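Local coordinates for protein short Chain Dehydrogenase yciK (Salmonella enterica subsp. enterica serovar Typhimurium, PDB 3IAH) that binds NADP in a Rossmann fold and probably acts as a short-chain dehydrogenase, perhaps as an oxoacyl-(acyl carrier protein) reductase, at residues T21-G26 with E50-V55; G200-M205 with L218-D223; M225-W230 with F244-G249. All blocks are in the same frame, centred on the assembly; numbering follows the deposited sequence.

Contact 1 of 3, residues T21-G26 with E50-V55. With NAP (NADP nicotinamide-adenine-dinucleotide phosphate), chain C.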
loop_
_atom_site.group_PDB
_atom_site.type_symbol
_atom_site.label_atom_id
_atom_site.label_comp_id
_atom_site.label_asym_id
_atom_site.label_seq_id
_atom_site.Cartn_x
_atom_site.Cartn_y
_atom_site.Cartn_z
ATOM N N THR A 21 -4.961 19.427 -2.559
ATOM C CA THR A 21 -3.839 19.066 -3.418
ATOM C C THR A 21 -4.427 18.651 -4.772
ATOM O O THR A 21 -5.601 18.233 -4.850
ATOM C CB THR A 21 -2.946 17.931 -2.852
ATOM O OG1 THR A 21 -3.651 16.674 -2.866
ATOM C CG2 THR A 21 -2.449 18.280 -1.427
ATOM N N GLY A 22 -3.618 18.724 -5.823
ATOM C CA GLY A 22 -4.082 18.412 -7.182
ATOM C C GLY A 22 -5.247 19.345 -7.510
ATOM O O GLY A 22 -6.223 18.943 -8.124
ATOM N N ALA A 23 -5.124 20.602 -7.094
ATOM C CA ALA A 23 -6.170 21.611 -7.287
ATOM C C ALA A 23 -6.179 22.270 -8.663
ATOM O O ALA A 23 -7.042 23.103 -8.927
ATOM C CB ALA A 23 -6.038 22.693 -6.209
ATOM N N SER A 24 -5.239 21.901 -9.535
ATOM C CA SER A 24 -5.129 22.488 -10.877
ATOM C C SER A 24 -5.974 21.840 -11.975
ATOM O O SER A 24 -6.056 22.375 -13.084
ATOM C CB SER A 24 -3.660 22.500 -11.309
ATOM O OG SER A 24 -3.074 21.233 -11.118
ATOM N N ASP A 25 -6.597 20.700 -11.699
ATOM C CA ASP A 25 -7.401 20.068 -12.720
ATOM C C ASP A 25 -8.318 19.037 -12.096
ATOM O O ASP A 25 -8.199 18.727 -10.911
ATOM C CB ASP A 25 -6.459 19.373 -13.718
ATOM C CG ASP A 25 -7.066 19.190 -15.097
ATOM O OD1 ASP A 25 -8.279 19.437 -15.304
ATOM O OD2 ASP A 25 -6.288 18.802 -15.989
ATOM N N GLY A 26 -9.229 18.521 -12.913
ATOM C CA GLY A 26 -10.151 17.477 -12.513
ATOM C C GLY A 26 -10.880 17.668 -11.211
ATOM O O GLY A 26 -11.404 18.749 -10.933
ATOM N N GLU A 50 1.096 27.967 -13.528
ATOM C CA GLU A 50 0.128 28.620 -14.409
ATOM C C GLU A 50 -1.261 28.033 -14.233
ATOM O O GLU A 50 -2.230 28.785 -14.167
ATOM C CB GLU A 50 0.557 28.576 -15.883
ATOM C CG GLU A 50 1.896 29.253 -16.150
ATOM C CD GLU A 50 1.953 30.705 -15.681
ATOM O OE1 GLU A 50 3.059 31.134 -15.281
ATOM O OE2 GLU A 50 0.909 31.404 -15.679
ATOM N N LYS A 51 -1.371 26.705 -14.158
ATOM C CA LYS A 51 -2.687 26.087 -13.945
ATOM C C LYS A 51 -3.284 26.540 -12.617
ATOM O O LYS A 51 -4.466 26.878 -12.560
ATOM C CB LYS A 51 -2.652 24.563 -13.959
ATOM C CG LYS A 51 -2.515 23.870 -15.294
ATOM C CD LYS A 51 -2.680 22.379 -15.015
ATOM C CE LYS A 51 -2.764 21.503 -16.219
ATOM N NZ LYS A 51 -3.028 20.112 -15.716
ATOM N N LEU A 52 -2.467 26.529 -11.558
ATOM C CA LEU A 52 -2.904 26.968 -10.228
ATOM C C LEU A 52 -3.387 28.413 -10.221
ATOM O O LEU A 52 -4.419 28.716 -9.607
ATOM C CB LEU A 52 -1.785 26.803 -9.195
ATOM C CG LEU A 52 -1.433 25.390 -8.748
ATOM C CD1 LEU A 52 -0.159 25.395 -7.938
ATOM C CD2 LEU A 52 -2.587 24.781 -7.934
ATOM N N ARG A 53 -2.646 29.289 -10.898
ATOM C CA ARG A 53 -2.998 30.701 -10.979
ATOM C C ARG A 53 -4.358 30.855 -11.643
ATOM O O ARG A 53 -5.174 31.640 -11.175
ATOM C CB ARG A 53 -1.951 31.493 -11.769
ATOM C CG ARG A 53 -2.104 33.016 -11.683
ATOM C CD ARG A 53 -1.181 33.723 -12.685
ATOM N NE ARG A 53 0.162 33.135 -12.665
ATOM C CZ ARG A 53 1.140 33.456 -11.819
ATOM N NH1 ARG A 53 0.969 34.383 -10.876
ATOM N NH2 ARG A 53 2.311 32.833 -11.918
ATOM N N ARG A 54 -4.612 30.104 -12.717
ATOM C CA ARG A 54 -5.907 30.205 -13.396
ATOM C C ARG A 54 -7.052 29.802 -12.481
ATOM O O ARG A 54 -8.063 30.484 -12.452
ATOM C CB ARG A 54 -5.995 29.403 -14.703
ATOM C CG ARG A 54 -5.079 29.873 -15.826
ATOM C CD ARG A 54 -5.591 29.376 -17.191
ATOM N NE ARG A 54 -5.889 27.944 -17.178
ATOM C CZ ARG A 54 -5.026 26.972 -17.464
ATOM N NH1 ARG A 54 -5.429 25.702 -17.402
ATOM N NH2 ARG A 54 -3.770 27.248 -17.809
ATOM N N VAL A 55 -6.907 28.700 -11.741
ATOM C CA VAL A 55 -7.971 28.285 -10.830
ATOM C C VAL A 55 -8.197 29.345 -9.737
ATOM O O VAL A 55 -9.348 29.638 -9.393
ATOM C CB VAL A 55 -7.704 26.901 -10.192
ATOM C CG1 VAL A 55 -8.814 26.530 -9.198
ATOM C CG2 VAL A 55 -7.588 25.833 -11.268
HETATM P PA NAP C . -6.492 14.413 -12.809
HETATM O O1A NAP C . -7.449 15.141 -13.643
HETATM O O2A NAP C . -5.330 13.858 -13.524
HETATM O O5B NAP C . -5.862 15.316 -11.676
HETATM C C5B NAP C . -4.767 14.867 -10.929
HETATM C C4B NAP C . -4.279 16.056 -10.112
HETATM O O4B NAP C . -3.192 15.558 -9.361
HETATM C C3B NAP C . -3.781 17.211 -10.971
HETATM O O3B NAP C . -4.013 18.475 -10.390
HETATM C C2B NAP C . -2.311 16.915 -11.014
HETATM O O2B NAP C . -1.507 18.021 -11.365
HETATM C C1B NAP C . -2.090 16.369 -9.590
HETATM N N9A NAP C . -0.787 15.731 -9.657
HETATM C C8A NAP C . -0.386 14.656 -10.395
HETATM N N7A NAP C . 0.932 14.471 -10.165
HETATM C C5A NAP C . 1.358 15.423 -9.307
HETATM C C6A NAP C . 2.593 15.712 -8.751
HETATM N N6A NAP C . 3.654 14.961 -9.056
HETATM N N1A NAP C . 2.713 16.781 -7.874
HETATM C C2A NAP C . 1.620 17.570 -7.567
HETATM N N3A NAP C . 0.389 17.283 -8.127
HETATM C C4A NAP C . 0.283 16.226 -8.989
HETATM O O3 NAP C . -7.157 13.212 -12.014
HETATM P PN NAP C . -8.501 13.079 -11.222
HETATM O O1N NAP C . -9.030 14.440 -10.926
HETATM O O2N NAP C . -9.311 12.033 -11.869
HETATM O O5D NAP C . -7.921 12.413 -9.893
HETATM C C5D NAP C . -8.083 12.998 -8.629
HETATM C C4D NAP C . -7.966 11.884 -7.613
HETATM O O4D NAP C . -9.074 11.047 -7.792
HETATM C C3D NAP C . -6.731 10.991 -7.738
HETATM O O3D NAP C . -6.205 10.706 -6.437
HETATM C C2D NAP C . -7.277 9.727 -8.383
HETATM O O2D NAP C . -6.531 8.589 -8.066
HETATM C C1D NAP C . -8.643 9.674 -7.806
HETATM N N1N NAP C . -9.670 8.897 -8.527
HETATM C C2N NAP C . -10.160 9.378 -9.720
HETATM C C3N NAP C . -11.125 8.648 -10.400
HETATM C C7N NAP C . -11.701 9.159 -11.712
HETATM O O7N NAP C . -12.624 8.322 -12.300
HETATM N N7N NAP C . -11.334 10.338 -12.223
HETATM C C4N NAP C . -11.577 7.440 -9.857
HETATM C C5N NAP C . -11.063 6.962 -8.636
HETATM C C6N NAP C . -10.103 7.713 -7.993
HETATM P P2B NAP C . -1.395 18.647 -12.881
HETATM O O1X NAP C . -0.133 19.417 -12.969
HETATM O O2X NAP C . -1.344 17.557 -13.913
HETATM O O3X NAP C . -2.519 19.596 -13.175
HETATM O O HOH W 1 -6.642 24.894 -14.339
#

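Contact 2 of 3, residues G200-M205 with L218-D223. With NAP (NADP nicotinamide-adenine-dinucleotide phosphate), chain C.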
loop_
_atom_site.group_PDB
_atom_site.type_symbol
_atom_site.label_atom_id
_atom_site.label_comp_id
_atom_site.label_asym_id
_atom_site.label_seq_id
_atom_site.Cartn_x
_atom_site.Cartn_y
_atom_site.Cartn_z
ATOM N N GLY A 200 -15.918 6.365 -11.040
ATOM C CA GLY A 200 -15.583 6.806 -12.401
ATOM C C GLY A 200 -16.125 8.201 -12.634
ATOM O O GLY A 200 -17.321 8.400 -12.644
ATOM N N THR A 201 -15.222 9.165 -12.813
ATOM C CA THR A 201 -15.572 10.573 -12.988
ATOM C C THR A 201 -14.839 11.126 -14.196
ATOM O O THR A 201 -13.689 10.764 -14.442
ATOM C CB THR A 201 -15.189 11.362 -11.717
ATOM O OG1 THR A 201 -15.762 10.707 -10.572
ATOM C CG2 THR A 201 -15.643 12.828 -11.795
ATOM N N ARG A 202 -15.507 12.018 -14.933
ATOM C CA ARG A 202 -14.977 12.588 -16.176
ATOM C C ARG A 202 -13.766 13.502 -15.982
ATOM O O ARG A 202 -13.916 14.713 -15.764
ATOM C CB ARG A 202 -16.090 13.346 -16.896
ATOM C CG ARG A 202 -15.790 13.707 -18.347
ATOM C CD ARG A 202 -16.929 14.540 -18.919
ATOM N NE ARG A 202 -18.213 13.860 -18.745
ATOM C CZ ARG A 202 -19.407 14.418 -18.916
ATOM N NH1 ARG A 202 -19.534 15.696 -19.266
ATOM N NH2 ARG A 202 -20.494 13.685 -18.708
ATOM N N THR A 203 -12.580 12.908 -16.062
ATOM C CA THR A 203 -11.299 13.618 -15.903
ATOM C C THR A 203 -10.282 13.022 -16.871
ATOM O O THR A 203 -10.550 11.975 -17.480
ATOM C CB THR A 203 -10.705 13.463 -14.476
ATOM O OG1 THR A 203 -10.195 12.128 -14.273
ATOM C CG2 THR A 203 -11.724 13.819 -13.385
ATOM N N SER A 204 -9.105 13.637 -17.003
ATOM C CA SER A 204 -8.104 13.081 -17.923
ATOM C C SER A 204 -7.507 11.764 -17.412
ATOM O O SER A 204 -7.189 10.878 -18.214
ATOM C CB SER A 204 -6.994 14.091 -18.276
ATOM O OG SER A 204 -6.192 14.404 -17.175
HETATM N N MSE A 205 -7.344 11.627 -16.096
HETATM C CA MSE A 205 -6.803 10.386 -15.557
HETATM C C MSE A 205 -7.754 9.245 -15.889
HETATM O O MSE A 205 -7.308 8.166 -16.257
HETATM C CB MSE A 205 -6.611 10.412 -14.046
HETATM C CG MSE A 205 -6.070 9.047 -13.538
HETATM SE SE MSE A 205 -5.955 8.822 -11.623
HETATM C CE MSE A 205 -4.675 10.247 -11.339
ATOM N N LEU A 218 -20.156 9.359 -17.933
ATOM C CA LEU A 218 -19.724 9.508 -16.553
ATOM C C LEU A 218 -20.252 10.783 -15.921
ATOM O O LEU A 218 -20.577 11.741 -16.601
ATOM C CB LEU A 218 -18.201 9.590 -16.489
ATOM C CG LEU A 218 -17.425 8.389 -16.999
ATOM C CD1 LEU A 218 -15.931 8.723 -17.073
ATOM C CD2 LEU A 218 -17.695 7.189 -16.110
ATOM N N LYS A 219 -20.328 10.773 -14.596
ATOM C CA LYS A 219 -20.700 11.956 -13.848
ATOM C C LYS A 219 -19.453 12.844 -13.899
ATOM O O LYS A 219 -18.324 12.343 -14.034
ATOM C CB LYS A 219 -21.007 11.614 -12.392
ATOM C CG LYS A 219 -22.238 10.755 -12.182
ATOM C CD LYS A 219 -23.509 11.469 -12.606
ATOM C CE LYS A 219 -24.745 10.613 -12.338
ATOM N NZ LYS A 219 -24.824 10.227 -10.886
ATOM N N THR A 220 -19.658 14.149 -13.820
ATOM C CA THR A 220 -18.560 15.090 -13.834
ATOM C C THR A 220 -18.080 15.331 -12.406
ATOM O O THR A 220 -18.744 14.919 -11.442
ATOM C CB THR A 220 -19.012 16.447 -14.386
ATOM O OG1 THR A 220 -20.044 16.988 -13.541
ATOM C CG2 THR A 220 -19.531 16.328 -15.825
ATOM N N PRO A 221 -16.917 15.988 -12.250
ATOM C CA PRO A 221 -16.486 16.308 -10.889
ATOM C C PRO A 221 -17.563 17.123 -10.143
ATOM O O PRO A 221 -17.752 16.926 -8.943
ATOM C CB PRO A 221 -15.220 17.136 -11.115
ATOM C CG PRO A 221 -14.644 16.556 -12.388
ATOM C CD PRO A 221 -15.832 16.180 -13.231
ATOM N N ALA A 222 -18.268 18.012 -10.846
ATOM C CA ALA A 222 -19.326 18.808 -10.217
ATOM C C ALA A 222 -20.406 17.916 -9.601
ATOM O O ALA A 222 -20.830 18.144 -8.465
ATOM C CB ALA A 222 -19.956 19.783 -11.226
ATOM N N ASP A 223 -20.802 16.877 -10.336
ATOM C CA ASP A 223 -21.849 15.946 -9.886
ATOM C C ASP A 223 -21.526 15.171 -8.595
ATOM O O ASP A 223 -22.441 14.771 -7.875
ATOM C CB ASP A 223 -22.155 14.902 -10.970
ATOM C CG ASP A 223 -22.687 15.496 -12.269
ATOM O OD1 ASP A 223 -23.363 16.546 -12.258
ATOM O OD2 ASP A 223 -22.450 14.861 -13.324
HETATM P PA NAP C . -6.492 14.413 -12.809
HETATM O O1A NAP C . -7.449 15.141 -13.643
HETATM O O2A NAP C . -5.330 13.858 -13.524
HETATM O O5B NAP C . -5.862 15.316 -11.676
HETATM C C5B NAP C . -4.767 14.867 -10.929
HETATM C C4B NAP C . -4.279 16.056 -10.112
HETATM O O4B NAP C . -3.192 15.558 -9.361
HETATM C C3B NAP C . -3.781 17.211 -10.971
HETATM O O3B NAP C . -4.013 18.475 -10.390
HETATM C C2B NAP C . -2.311 16.915 -11.014
HETATM O O2B NAP C . -1.507 18.021 -11.365
HETATM C C1B NAP C . -2.090 16.369 -9.590
HETATM N N9A NAP C . -0.787 15.731 -9.657
HETATM C C8A NAP C . -0.386 14.656 -10.395
HETATM N N7A NAP C . 0.932 14.471 -10.165
HETATM C C5A NAP C . 1.358 15.423 -9.307
HETATM C C6A NAP C . 2.593 15.712 -8.751
HETATM N N6A NAP C . 3.654 14.961 -9.056
HETATM N N1A NAP C . 2.713 16.781 -7.874
HETATM C C2A NAP C . 1.620 17.570 -7.567
HETATM N N3A NAP C . 0.389 17.283 -8.127
HETATM C C4A NAP C . 0.283 16.226 -8.989
HETATM O O3 NAP C . -7.157 13.212 -12.014
HETATM P PN NAP C . -8.501 13.079 -11.222
HETATM O O1N NAP C . -9.030 14.440 -10.926
HETATM O O2N NAP C . -9.311 12.033 -11.869
HETATM O O5D NAP C . -7.921 12.413 -9.893
HETATM C C5D NAP C . -8.083 12.998 -8.629
HETATM C C4D NAP C . -7.966 11.884 -7.613
HETATM O O4D NAP C . -9.074 11.047 -7.792
HETATM C C3D NAP C . -6.731 10.991 -7.738
HETATM O O3D NAP C . -6.205 10.706 -6.437
HETATM C C2D NAP C . -7.277 9.727 -8.383
HETATM O O2D NAP C . -6.531 8.589 -8.066
HETATM C C1D NAP C . -8.643 9.674 -7.806
HETATM N N1N NAP C . -9.670 8.897 -8.527
HETATM C C2N NAP C . -10.160 9.378 -9.720
HETATM C C3N NAP C . -11.125 8.648 -10.400
HETATM C C7N NAP C . -11.701 9.159 -11.712
HETATM O O7N NAP C . -12.624 8.322 -12.300
HETATM N N7N NAP C . -11.334 10.338 -12.223
HETATM C C4N NAP C . -11.577 7.440 -9.857
HETATM C C5N NAP C . -11.063 6.962 -8.636
HETATM C C6N NAP C . -10.103 7.713 -7.993
HETATM P P2B NAP C . -1.395 18.647 -12.881
HETATM O O1X NAP C . -0.133 19.417 -12.969
HETATM O O2X NAP C . -1.344 17.557 -13.913
HETATM O O3X NAP C . -2.519 19.596 -13.175
HETATM O O HOH W 2 -19.987 8.025 -13.262
#

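Contact 3 of 3, residues M225-W230 with F244-G249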
loop_
_atom_site.group_PDB
_atom_site.type_symbol
_atom_site.label_atom_id
_atom_site.label_comp_id
_atom_site.label_asym_id
_atom_site.label_seq_id
_atom_site.Cartn_x
_atom_site.Cartn_y
_atom_site.Cartn_z
HETATM N N MSE A 225 -19.649 16.347 -5.980
HETATM C CA MSE A 225 -19.276 17.238 -4.879
HETATM C C MSE A 225 -19.997 17.087 -3.536
HETATM O O MSE A 225 -19.405 17.427 -2.512
HETATM C CB MSE A 225 -19.361 18.705 -5.308
HETATM C CG MSE A 225 -18.255 19.195 -6.231
HETATM SE SE MSE A 225 -16.437 19.049 -5.504
HETATM C CE MSE A 225 -15.938 17.244 -6.093
ATOM N N PRO A 226 -21.256 16.603 -3.513
ATOM C CA PRO A 226 -21.917 16.520 -2.197
ATOM C C PRO A 226 -21.135 15.824 -1.089
ATOM O O PRO A 226 -21.135 16.319 0.049
ATOM C CB PRO A 226 -23.231 15.789 -2.508
ATOM C CG PRO A 226 -23.563 16.253 -3.886
ATOM C CD PRO A 226 -22.214 16.346 -4.603
ATOM N N LEU A 227 -20.473 14.715 -1.411
ATOM C CA LEU A 227 -19.672 13.980 -0.429
ATOM C C LEU A 227 -18.448 14.801 -0.007
ATOM O O LEU A 227 -18.049 14.759 1.158
ATOM C CB LEU A 227 -19.224 12.619 -0.983
ATOM C CG LEU A 227 -18.432 11.744 -0.017
ATOM C CD1 LEU A 227 -19.234 11.456 1.272
ATOM C CD2 LEU A 227 -17.997 10.436 -0.701
ATOM N N TYR A 228 -17.853 15.525 -0.959
ATOM C CA TYR A 228 -16.686 16.372 -0.690
ATOM C C TYR A 228 -17.008 17.470 0.327
ATOM O O TYR A 228 -16.204 17.738 1.224
ATOM C CB TYR A 228 -16.098 16.933 -1.990
ATOM C CG TYR A 228 -15.285 15.886 -2.744
ATOM C CD1 TYR A 228 -13.904 15.847 -2.624
ATOM C CD2 TYR A 228 -15.900 14.895 -3.521
ATOM C CE1 TYR A 228 -13.155 14.889 -3.267
ATOM C CE2 TYR A 228 -15.147 13.926 -4.181
ATOM C CZ TYR A 228 -13.765 13.928 -4.041
ATOM O OH TYR A 228 -12.970 12.982 -4.685
ATOM N N LEU A 229 -18.173 18.097 0.172
ATOM C CA LEU A 229 -18.639 19.136 1.102
ATOM C C LEU A 229 -18.957 18.517 2.455
ATOM O O LEU A 229 -18.536 19.035 3.499
ATOM C CB LEU A 229 -19.884 19.835 0.563
ATOM C CG LEU A 229 -19.655 20.769 -0.627
ATOM C CD1 LEU A 229 -20.944 21.058 -1.380
ATOM C CD2 LEU A 229 -18.980 22.050 -0.130
ATOM N N TRP A 230 -19.691 17.406 2.431
ATOM C CA TRP A 230 -20.070 16.705 3.656
ATOM C C TRP A 230 -18.889 16.390 4.562
ATOM O O TRP A 230 -18.945 16.646 5.767
ATOM C CB TRP A 230 -20.850 15.413 3.332
ATOM C CG TRP A 230 -21.359 14.689 4.557
ATOM C CD1 TRP A 230 -22.445 15.020 5.315
ATOM C CD2 TRP A 230 -20.812 13.502 5.140
ATOM N NE1 TRP A 230 -22.600 14.117 6.346
ATOM C CE2 TRP A 230 -21.609 13.176 6.259
ATOM C CE3 TRP A 230 -19.720 12.686 4.831
ATOM C CZ2 TRP A 230 -21.348 12.069 7.064
ATOM C CZ3 TRP A 230 -19.459 11.581 5.639
ATOM C CH2 TRP A 230 -20.273 11.287 6.735
ATOM N N PHE A 244 -15.558 6.240 2.030
ATOM C CA PHE A 244 -16.852 6.538 1.442
ATOM C C PHE A 244 -16.853 6.555 -0.074
ATOM O O PHE A 244 -15.895 7.005 -0.690
ATOM C CB PHE A 244 -17.340 7.915 1.912
ATOM C CG PHE A 244 -17.498 8.038 3.407
ATOM C CD1 PHE A 244 -18.654 7.589 4.037
ATOM C CD2 PHE A 244 -16.511 8.650 4.175
ATOM C CE1 PHE A 244 -18.806 7.709 5.415
ATOM C CE2 PHE A 244 -16.663 8.781 5.556
ATOM C CZ PHE A 244 -17.811 8.310 6.171
ATOM N N ASP A 245 -17.940 6.078 -0.671
ATOM C CA ASP A 245 -18.073 6.070 -2.130
ATOM C C ASP A 245 -18.953 7.236 -2.534
ATOM O O ASP A 245 -20.053 7.370 -2.023
ATOM C CB ASP A 245 -18.717 4.782 -2.642
ATOM C CG ASP A 245 -17.795 3.574 -2.589
ATOM O OD1 ASP A 245 -18.315 2.461 -2.776
ATOM O OD2 ASP A 245 -16.572 3.705 -2.396
ATOM N N ALA A 246 -18.472 8.072 -3.448
ATOM C CA ALA A 246 -19.246 9.211 -3.934
ATOM C C ALA A 246 -20.373 8.724 -4.845
ATOM O O ALA A 246 -21.410 9.380 -4.956
ATOM C CB ALA A 246 -18.346 10.206 -4.675
ATOM N N GLN A 247 -20.170 7.578 -5.490
ATOM C CA GLN A 247 -21.162 6.990 -6.386
ATOM C C GLN A 247 -21.491 5.555 -5.949
ATOM O O GLN A 247 -21.129 4.593 -6.627
ATOM C CB GLN A 247 -20.647 7.021 -7.825
ATOM C CG GLN A 247 -20.274 8.421 -8.304
ATOM C CD GLN A 247 -19.834 8.441 -9.740
ATOM O OE1 GLN A 247 -20.629 8.180 -10.644
ATOM N NE2 GLN A 247 -18.556 8.788 -9.968
ATOM N N PRO A 248 -22.202 5.405 -4.815
ATOM C CA PRO A 248 -22.533 4.066 -4.291
ATOM C C PRO A 248 -23.399 3.192 -5.212
ATOM O O PRO A 248 -23.311 1.964 -5.150
ATOM C CB PRO A 248 -23.263 4.368 -2.974
ATOM C CG PRO A 248 -23.780 5.736 -3.117
ATOM C CD PRO A 248 -22.863 6.476 -4.053
ATOM N N GLY A 249 -24.217 3.805 -6.061
ATOM C CA GLY A 249 -25.066 3.039 -6.971
ATOM C C GLY A 249 -24.442 2.730 -8.325
ATOM O O GLY A 249 -25.170 2.413 -9.275
#

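Contact 1 of 3, residues T21-G26 with E50-V55
Ser24 and Lys51 meet flank to flank, with Ser24 CB 3.5 Å from Lys51 CB. These two residues bury the most surface here, and Ser24 CB also lies near the backbone N of Leu52. Both end at one oxygen of the cofactor, O3X of the 2'-phosphate on the adenosine ribose. Ser24 OG donates to NAP O3X over 2.7 Å. It also accepts a hydrogen bond of 3.0 Å from the ribose hydroxyl NAP O3B. The chi1 of 50° tucks OG between the backbone N and the carbonyl carbon, and this turns it to the ribose phosphate while CB stays against the helix.

Lys51 reaches the same oxygen from the helix. Its chain is extended beyond CG, passes over Ser24 CB, and NZ donates a hydrogen bond of 2.6 Å to NAP O3X. NZ also makes a long salt bridge of 3.5 Å to Asp25 OD2. The carboxylate probably steadies the ammonium group beside the phosphate. Asp25 OD1 makes a second salt bridge, to Arg29, and accepts from Gly26 N, which meets it from above the carboxylate plane. One water is held by Ser24 O, with a weak second bond to Lys51 O.

The segment 21-26 is the glycine-rich loop that follows the first strand of the Rossmann fold. Gly22 and Gly26 both have positive phi and lie close to the cofactor. A lysine and a serine at the 2'-phosphate are consistent with a preference for NADP, and Arg47 also bonds to the cofactor.

Away from the phosphate, aliphatic groups of the helix pack on the loop. Leu52 CD2 lies 4.2 Å from Ser24 CB and also faces the methyl of Ala23. Val55 CG2 sits 3.6 Å from Ala23 O, a buried carbonyl with no polar partner in the model. Leu44 of strand 41-46 touches Ala23, Leu52 and Val55 alike.

Contact 2 of 3, residues G200-M205 with L218-D223
Arg202 grips the other segment with two hydrogen bonds, one from its backbone and one from its side chain. Arg202 N donates to Lys219 O over 3.0 Å, nearly straight at 164°. Arg202 NH2 reaches Leu218 O at 2.9 Å, bent at 134° and with the oxygen tilted from the guanidinium plane. A bend at chi3 (-54°) turns the guanidinium back to this carbonyl. Arg202 NE is bonded to Pro215 O. A water joins Gly200 O to Lys219 N. Within 218-223, Thr220 OG1 accepts from Asp223 N in an ST motif, and Asp223 OD2 takes the N-H of Thr220.

Van der Waals contacts surround these bonds. Thr220 CG2 sits over one face of the guanidinium, toward its rim, 3.5 Å from Arg202 NH1. Leu218 lays CD2 against Gly200 O and CD1 against the backbone of Thr201. Thr201 CG2 is 3.7 Å from Pro221 CD.

The cofactor is held on the segment 200-205. Thr201 N donates to the carboxamide oxygen NAP O7N over 2.8 Å, and Thr201 O accepts from NAP N7N. Thr203 OG1 bonds to NAP O2N at 2.6 Å and caps helix 204-209 through Arg206 N. As in other short-chain dehydrogenases, this loop holds the nicotinamide end.

The segment 218-223 runs between helices 204-209 and 225-232, and Pro221 and Ala222 rest on Glu30 of helix 26-37.

Contact 3 of 3, residues M225-W230 with F244-G249
Leu227 and Phe244 make the close-packed part of this contact. Leu227 CD2 lies 3.7 Å from Phe244 CB. The same methyl is 3.7 Å from Ala246 N and 4.0 Å from Ala246 CB. One branch thus touches the chain where strand 243-245 gives way to loop. CG anti to the backbone N (chi1 -177°) carries the two methyls toward the strand. The leucine side chain crosses that of Phe244 at about a right angle. Leu227 is buried and also touches Ile196 of strand 192-197.

The outer part is aromatic and more open. Trp230 and Phe244, both partly exposed, form a T-shaped pair. The edge of the six-membered ring of Trp230 points at a face of Phe244, with centroids 5.2 Å apart and planes at 80°. The closest atoms are Trp230 CZ3 and Phe244 CZ, at 3.7 Å, and they meet off the middle of the phenylalanine ring. A second edge-to-face pair joins Trp230 to Tyr6. The CB of Asp245 points away from the helix; its OD2 makes a salt bridge to Arg159 and a hydrogen bond with Asn197.

Helix 225-232 thus packs on strand 243-245, the outermost of the sheet within this chain, and on its neighbour 192-197, whose Cys195 and Asn197 bond to Phe244 through the backbone. On another flank of the helix, Met225, Tyr228 and Leu229 touch helix 26-37.

In the fold
Contact 1 is buried, contact 2 partly buried, and contact 3 lies at the surface beside the strand outermost within this chain. Contacts 1 and 2 hold the two ends of the same NADP, the 2'-phosphate and the nicotinamide, and their centres are about 16 Å apart. They meet where Gly26 packs on Thr203 and Pro221. In contact 1 a salt bridge and aliphatic packing join the segments, and hydrogen bonds go to the phosphate. In contact 2 two hydrogen bonds to carbonyls cross directly, amid methyl packing. Contact 3 is apolar and aromatic. Gln247 connects it to contact 2 through a probable hydrogen bond from NE2 to Gly200 O. Helix 26-37 touches residues of both later contacts.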